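Local coordinates for tetratricopeptide repeat domain protein (Salinibacter ruber, PDB 3MA5) that is of unknown function but carries tetratricopeptide repeats, helical hairpins that in related proteins commonly form surfaces for binding other proteins, at residues Leu50-Arg53 with Asp59-Asp62. Residues are numbered along the deposited sequence; the frame is centred on the assembly and turned at random.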
ATOM      1  N   LEU A  50       3.265   0.170   5.733  1.00 72.20           N
ATOM      2  CA  LEU A  50       3.104  -0.778   6.820  1.00 64.69           C
ATOM      3  C   LEU A  50       4.287  -1.705   6.871  1.00 72.55           C
ATOM      4  O   LEU A  50       4.754  -2.080   7.953  1.00 79.46           O
ATOM      5  CB  LEU A  50       1.844  -1.602   6.618  1.00 66.80           C
ATOM      6  CG  LEU A  50       1.268  -2.352   7.821  1.00 74.86           C
ATOM      7  CD1 LEU A  50       1.135  -1.399   9.010  1.00 73.24           C
ATOM      8  CD2 LEU A  50      -0.090  -2.920   7.460  1.00 78.35           C
ATOM      9  N   TYR A  51       4.769  -2.090   5.694  1.00 71.39           N
ATOM     10  CA  TYR A  51       5.921  -2.974   5.623  1.00 72.40           C
ATOM     11  C   TYR A  51       7.111  -2.296   6.250  1.00 76.51           C
ATOM     12  O   TYR A  51       7.910  -2.935   6.923  1.00 77.83           O
ATOM     13  CB  TYR A  51       6.252  -3.323   4.185  1.00 67.46           C
ATOM     14  CG  TYR A  51       5.471  -4.488   3.659  1.00 63.45           C
ATOM     15  CD1 TYR A  51       5.010  -5.491   4.512  1.00 67.33           C
ATOM     16  CD2 TYR A  51       5.205  -4.603   2.304  1.00 67.13           C
ATOM     17  CE1 TYR A  51       4.291  -6.571   4.019  1.00 66.56           C
ATOM     18  CE2 TYR A  51       4.492  -5.675   1.802  1.00 70.15           C
ATOM     19  CZ  TYR A  51       4.039  -6.651   2.654  1.00 68.38           C
ATOM     20  OH  TYR A  51       3.296  -7.675   2.129  1.00 68.15           O
ATOM     21  N   GLU A  52       7.223  -0.995   6.016  1.00 70.58           N
ATOM     22  CA  GLU A  52       8.326  -0.238   6.564  1.00 70.30           C
ATOM     23  C   GLU A  52       8.268  -0.297   8.081  1.00 75.94           C
ATOM     24  O   GLU A  52       9.272  -0.577   8.724  1.00 83.52           O
ATOM     25  CB  GLU A  52       8.285   1.218   6.075  1.00 72.40           C
ATOM     26  CG  GLU A  52       8.743   1.418   4.630  1.00 71.69           C
ATOM     27  CD  GLU A  52       8.911   2.878   4.296  1.00 76.21           C
ATOM     28  OE1 GLU A  52       8.210   3.397   3.390  1.00 80.16           O
ATOM     29  OE2 GLU A  52       9.756   3.504   4.965  1.00 82.02           O
ATOM     30  N   ARG A  53       7.090  -0.058   8.649  1.00 75.32           N
ATOM     31  CA  ARG A  53       6.917  -0.093  10.104  1.00 80.29           C
ATOM     32  C   ARG A  53       7.251  -1.468  10.641  1.00 80.84           C
ATOM     33  O   ARG A  53       7.730  -1.608  11.760  1.00 80.06           O
ATOM     34  CB  ARG A  53       5.476   0.253  10.490  1.00 77.39           C
ATOM     35  CG  ARG A  53       5.043   1.639  10.050  1.00 80.09           C
ATOM     36  CD  ARG A  53       3.598   1.915  10.424  1.00 90.11           C
ATOM     37  NE  ARG A  53       3.439   2.154  11.855  1.00 95.73           N
ATOM     38  CZ  ARG A  53       2.266   2.204  12.472  1.00 96.76           C
ATOM     39  NH1 ARG A  53       1.148   2.028  11.783  1.00103.52           N
ATOM     40  NH2 ARG A  53       2.215   2.428  13.774  1.00 98.28           N
ATOM     41  N   ASP A  59      10.546  -5.013   1.277  1.00 84.50           N
ATOM     42  CA  ASP A  59       9.239  -5.494   0.823  1.00 83.19           C
ATOM     43  C   ASP A  59       8.353  -4.293   0.497  1.00 83.58           C
ATOM     44  O   ASP A  59       7.541  -4.327  -0.423  1.00 79.60           O
ATOM     45  CB  ASP A  59       8.575  -6.323   1.923  1.00 77.16           C
ATOM     46  CG  ASP A  59       9.195  -7.683   2.065  1.00 90.46           C
ATOM     47  OD1 ASP A  59      10.383  -7.829   1.692  1.00 98.24           O
ATOM     48  OD2 ASP A  59       8.500  -8.598   2.554  1.00 82.11           O
ATOM     49  N   ALA A  60       8.518  -3.229   1.270  1.00 80.44           N
ATOM     50  CA  ALA A  60       7.742  -2.022   1.080  1.00 74.27           C
ATOM     51  C   ALA A  60       8.025  -1.405  -0.283  1.00 79.36           C
ATOM     52  O   ALA A  60       7.112  -0.939  -0.964  1.00 77.37           O
ATOM     53  CB  ALA A  60       8.067  -1.028   2.195  1.00 71.68           C
ATOM     54  N   ILE A  61       9.295  -1.419  -0.674  1.00 82.32           N
ATOM     55  CA  ILE A  61       9.731  -0.848  -1.941  1.00 73.61           C
ATOM     56  C   ILE A  61       9.246  -1.632  -3.170  1.00 75.15           C
ATOM     57  O   ILE A  61       8.984  -1.046  -4.226  1.00 79.47           O
ATOM     58  CB  ILE A  61      11.263  -0.729  -1.969  1.00 74.69           C
ATOM     59  CG1 ILE A  61      11.739  -0.082  -0.661  1.00 76.39           C
ATOM     60  CG2 ILE A  61      11.702   0.069  -3.192  1.00 69.63           C
ATOM     61  CD1 ILE A  61      13.188   0.396  -0.642  1.00 69.97           C
ATOM     62  N   ASP A  62       9.116  -2.948  -3.042  1.00 79.63           N
ATOM     63  CA  ASP A  62       8.640  -3.731  -4.171  1.00 79.70           C
ATOM     64  C   ASP A  62       7.164  -3.481  -4.290  1.00 77.04           C
ATOM     65  O   ASP A  62       6.579  -3.702  -5.347  1.00 81.72           O
ATOM     66  CB  ASP A  62       8.855  -5.233  -3.970  1.00 87.52           C
ATOM     67  CG  ASP A  62      10.298  -5.587  -3.673  1.00 93.27           C
ATOM     68  OD1 ASP A  62      11.201  -5.018  -4.332  1.00 89.17           O
ATOM     69  OD2 ASP A  62      10.522  -6.447  -2.788  1.00 96.08           O
TER
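With chi1 of -86° in Tyr51 and -76° in Glu52, both side chains leave helix 42-53 with CG opposite the carbonyl carbon, and the methyl group of Ala60 on helix 57-74 meets CB of the tyrosine and the CG methylene of the glutamate. Ala60 CB lies 3.5 Å from Tyr51 CB and equally 3.5 Å from Glu52 CG, touching the two neighbouring side chains at once. The small alanine is consistent with the close approach of the backbones, the CA atoms of Tyr51 and Ala60 being 5.0 Å apart.

Beyond this point the tyrosine ring lies across helix 57-74 at Asp59, near the start of that helix. Asp59 places its CB over one face of the ring in a CH-pi contact, 4.1 Å from the centroid of the Tyr51 ring and displaced toward the rim. The ring and the Asp59 carboxylate are almost perpendicular, with 88° between their planes, and the contact is made by the methylene, while the carboxylate turns to Arg56 in a salt bridge through OD2. Tyr51 CD2 also lies 3.6 Å from the backbone O of Asp59.

The polar ends are likewise held from outside the two segments: Tyr51 OH is hydrogen-bonded to Glu31 on helix 23-36, where the Tyr51 side chain also touches Leu27, and Glu52, extended beyond CG, bonds through OE1 to Tyr64 OH. The two segments belong to the antiparallel helices of the predicted second tetratricopeptide repeat and meet near their connecting turn. No hydrogen bond joins them, and their cohesion therefore rests on van der Waals and CH-pi contacts, with polar bonds to surrounding residues fixing the side-chain ends.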